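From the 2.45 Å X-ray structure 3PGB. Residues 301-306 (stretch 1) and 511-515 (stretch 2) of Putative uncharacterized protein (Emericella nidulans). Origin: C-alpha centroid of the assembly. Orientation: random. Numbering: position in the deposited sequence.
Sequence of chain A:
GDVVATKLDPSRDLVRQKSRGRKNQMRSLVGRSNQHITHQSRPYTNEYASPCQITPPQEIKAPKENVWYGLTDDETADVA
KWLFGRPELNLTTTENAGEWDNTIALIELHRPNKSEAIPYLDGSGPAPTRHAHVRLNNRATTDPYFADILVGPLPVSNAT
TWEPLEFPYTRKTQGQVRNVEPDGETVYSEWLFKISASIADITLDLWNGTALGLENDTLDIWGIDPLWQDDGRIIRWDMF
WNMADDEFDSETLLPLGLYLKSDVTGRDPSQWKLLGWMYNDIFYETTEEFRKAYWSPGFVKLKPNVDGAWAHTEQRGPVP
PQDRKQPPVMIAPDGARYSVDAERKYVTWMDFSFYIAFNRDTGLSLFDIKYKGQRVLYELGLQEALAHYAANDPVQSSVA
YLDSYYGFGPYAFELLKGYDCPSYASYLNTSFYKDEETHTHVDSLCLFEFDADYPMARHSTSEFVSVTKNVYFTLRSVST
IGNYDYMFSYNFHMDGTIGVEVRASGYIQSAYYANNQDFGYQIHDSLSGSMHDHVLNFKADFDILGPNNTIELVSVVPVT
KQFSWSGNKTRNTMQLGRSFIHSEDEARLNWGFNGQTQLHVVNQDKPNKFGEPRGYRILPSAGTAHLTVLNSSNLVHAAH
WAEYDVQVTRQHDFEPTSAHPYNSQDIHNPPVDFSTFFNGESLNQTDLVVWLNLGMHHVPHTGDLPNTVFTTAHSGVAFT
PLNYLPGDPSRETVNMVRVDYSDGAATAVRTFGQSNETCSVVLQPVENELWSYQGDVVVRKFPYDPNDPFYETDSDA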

# COMPACT_ATOMS: atom_id res chain seq x y z
N LYS A 301 13.00 -14.48 41.99
CA LYS A 301 14.10 -14.05 41.13
C LYS A 301 13.75 -14.47 39.72
O LYS A 301 13.45 -15.64 39.49
CB LYS A 301 15.40 -14.72 41.57
CG LYS A 301 15.83 -14.36 42.98
CD LYS A 301 17.06 -15.15 43.42
CE LYS A 301 17.46 -14.78 44.85
NZ LYS A 301 18.57 -15.61 45.39
N LEU A 302 13.76 -13.52 38.80
CA LEU A 302 13.36 -13.77 37.41
C LEU A 302 14.57 -13.79 36.47
O LEU A 302 15.55 -13.09 36.68
CB LEU A 302 12.33 -12.73 36.96
CG LEU A 302 11.04 -12.68 37.79
CD1 LEU A 302 10.14 -11.55 37.33
CD2 LEU A 302 10.30 -14.01 37.73
N LYS A 303 14.46 -14.60 35.41
CA LYS A 303 15.59 -14.91 34.54
C LYS A 303 15.98 -13.76 33.60
O LYS A 303 15.13 -12.98 33.18
CB LYS A 303 15.27 -16.16 33.69
CG LYS A 303 15.04 -17.46 34.48
CD LYS A 303 14.44 -18.54 33.56
CE LYS A 303 13.87 -19.75 34.31
NZ LYS A 303 14.91 -20.77 34.63
N PRO A 304 17.27 -13.67 33.24
CA PRO A 304 17.72 -12.69 32.27
C PRO A 304 17.40 -13.07 30.83
O PRO A 304 17.12 -14.24 30.54
CB PRO A 304 19.23 -12.72 32.44
CG PRO A 304 19.52 -14.09 32.83
CD PRO A 304 18.38 -14.52 33.70
N ASN A 305 17.47 -12.08 29.95
CA ASN A 305 17.57 -12.33 28.53
C ASN A 305 19.05 -12.34 28.18
O ASN A 305 19.73 -11.35 28.42
CB ASN A 305 16.85 -11.23 27.74
CG ASN A 305 15.35 -11.23 27.96
OD1 ASN A 305 14.64 -12.13 27.50
ND2 ASN A 305 14.85 -10.23 28.67
N VAL A 306 19.55 -13.45 27.65
CA VAL A 306 20.95 -13.53 27.24
C VAL A 306 21.06 -13.65 25.72
O VAL A 306 20.23 -14.30 25.07
CB VAL A 306 21.68 -14.70 27.93
CG1 VAL A 306 21.37 -14.70 29.42
CG2 VAL A 306 21.30 -16.03 27.31
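Stretch 2, residues 511-515: AYYAN

The apolar centre of this contact is Leu302, whose CA-to-CB bond points toward stretch 2 and whose side chain, in the mt rotamer (chi1 -59°, chi2 175°), meets three consecutive residues there. Its CD1 lies 3.4 Å from CB of Ala514, a tight methyl-to-methyl approach made possible because the CA-to-CB bond of Ala514 also points toward the partner. The other methyl, CD2, reaches Tyr513, 4.3 Å from its CZ and 3.2 Å from its OH; the approach to this ring is oblique. Leu302 CB, finally, sits 4.1 Å from CZ of Tyr512 and 3.1 Å from its OH, near the plane of the ring and at its edge. The leucine is thus held by two phenol ends and one alanine methyl, and the total area buried between the stretches, 257 Å², is correspondingly modest.

The backbones stay well apart. The nearest CA pairs are Leu302 with Ala514 at 8.0 Å between CA atoms and Asn305 with Tyr512 at 8.4 Å between CA atoms, so the chain numbers rise in opposite senses across the contact. Stretch 1 has no regular secondary structure, although its phi/psi values are extended throughout. Stretch 2 begins as a strand at Ala511 and Tyr512, then turns: Tyr513 takes -68/-34 and Asn515 a positive phi of 65°. With this spacing, the gap is bridged by side chains. Both tyrosines leave their CA atoms sideways, but their ends come nearer to stretch 1, Tyr512 with chi1 at -162° (t) and Tyr513 with chi1 at 86° (p).

Farther out, Asn305 lies beside the Tyr512 ring, its ND2 3.9 Å from CD1 in an oblique approach; the amide's hydrogen bonds are made elsewhere in the structure.

The polar edge is organized by the two phenol hydroxyls. Tyr512 OH donates a short hydrogen bond to the carbonyl O of Lys303, 2.6 Å away and near the ring plane, as expected for a phenol proton directed in that plane. The carbonyl O of Leu302 is also near Tyr512 OH, at 3.4 Å, but the angle is too poor for a hydrogen bond. Tyr513 OH works through a water, which lies 2.7 Å from that OH and accepts a hydrogen bond from Lys303 N at 2.8 Å from its oxygen. Lys303 is therefore engaged through its backbone at both N and O, while its side chain leaves sideways and its end leads away from stretch 2.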

# COMPACT_ATOMS: atom_id res chain seq x y z
N ALA A 511 11.17 -4.96 25.93
CA ALA A 511 10.72 -4.73 27.30
C ALA A 511 10.81 -6.04 28.07
O ALA A 511 10.62 -7.11 27.50
CB ALA A 511 9.29 -4.21 27.31
N TYR A 512 11.12 -5.95 29.36
CA TYR A 512 11.18 -7.14 30.21
C TYR A 512 9.79 -7.73 30.35
O TYR A 512 8.80 -7.00 30.45
CB TYR A 512 11.76 -6.81 31.59
CG TYR A 512 12.25 -8.02 32.36
CD1 TYR A 512 13.37 -8.74 31.94
CD2 TYR A 512 11.60 -8.44 33.52
CE1 TYR A 512 13.82 -9.85 32.64
CE2 TYR A 512 12.04 -9.55 34.22
CZ TYR A 512 13.15 -10.24 33.78
OH TYR A 512 13.58 -11.33 34.49
N TYR A 513 9.70 -9.06 30.35
CA TYR A 513 8.41 -9.75 30.27
C TYR A 513 7.56 -9.57 31.51
O TYR A 513 6.33 -9.50 31.41
CB TYR A 513 8.61 -11.25 30.02
CG TYR A 513 8.82 -12.08 31.27
CD1 TYR A 513 7.79 -12.85 31.80
CD2 TYR A 513 10.06 -12.10 31.92
CE1 TYR A 513 7.98 -13.62 32.94
CE2 TYR A 513 10.26 -12.87 33.06
CZ TYR A 513 9.22 -13.62 33.57
OH TYR A 513 9.41 -14.38 34.70
N ALA A 514 8.21 -9.47 32.66
CA ALA A 514 7.54 -9.60 33.95
C ALA A 514 6.40 -8.61 34.11
O ALA A 514 6.62 -7.40 34.10
CB ALA A 514 8.55 -9.46 35.10
N ASN A 515 5.19 -9.13 34.22
CA ASN A 515 4.00 -8.34 34.53
C ASN A 515 3.63 -7.32 33.45
O ASN A 515 2.92 -6.35 33.74
CB ASN A 515 4.18 -7.62 35.87
CG ASN A 515 4.85 -8.49 36.91
OD1 ASN A 515 4.29 -9.51 37.33
ND2 ASN A 515 6.06 -8.11 37.31
O HOH W 1 11.87 -15.44 34.67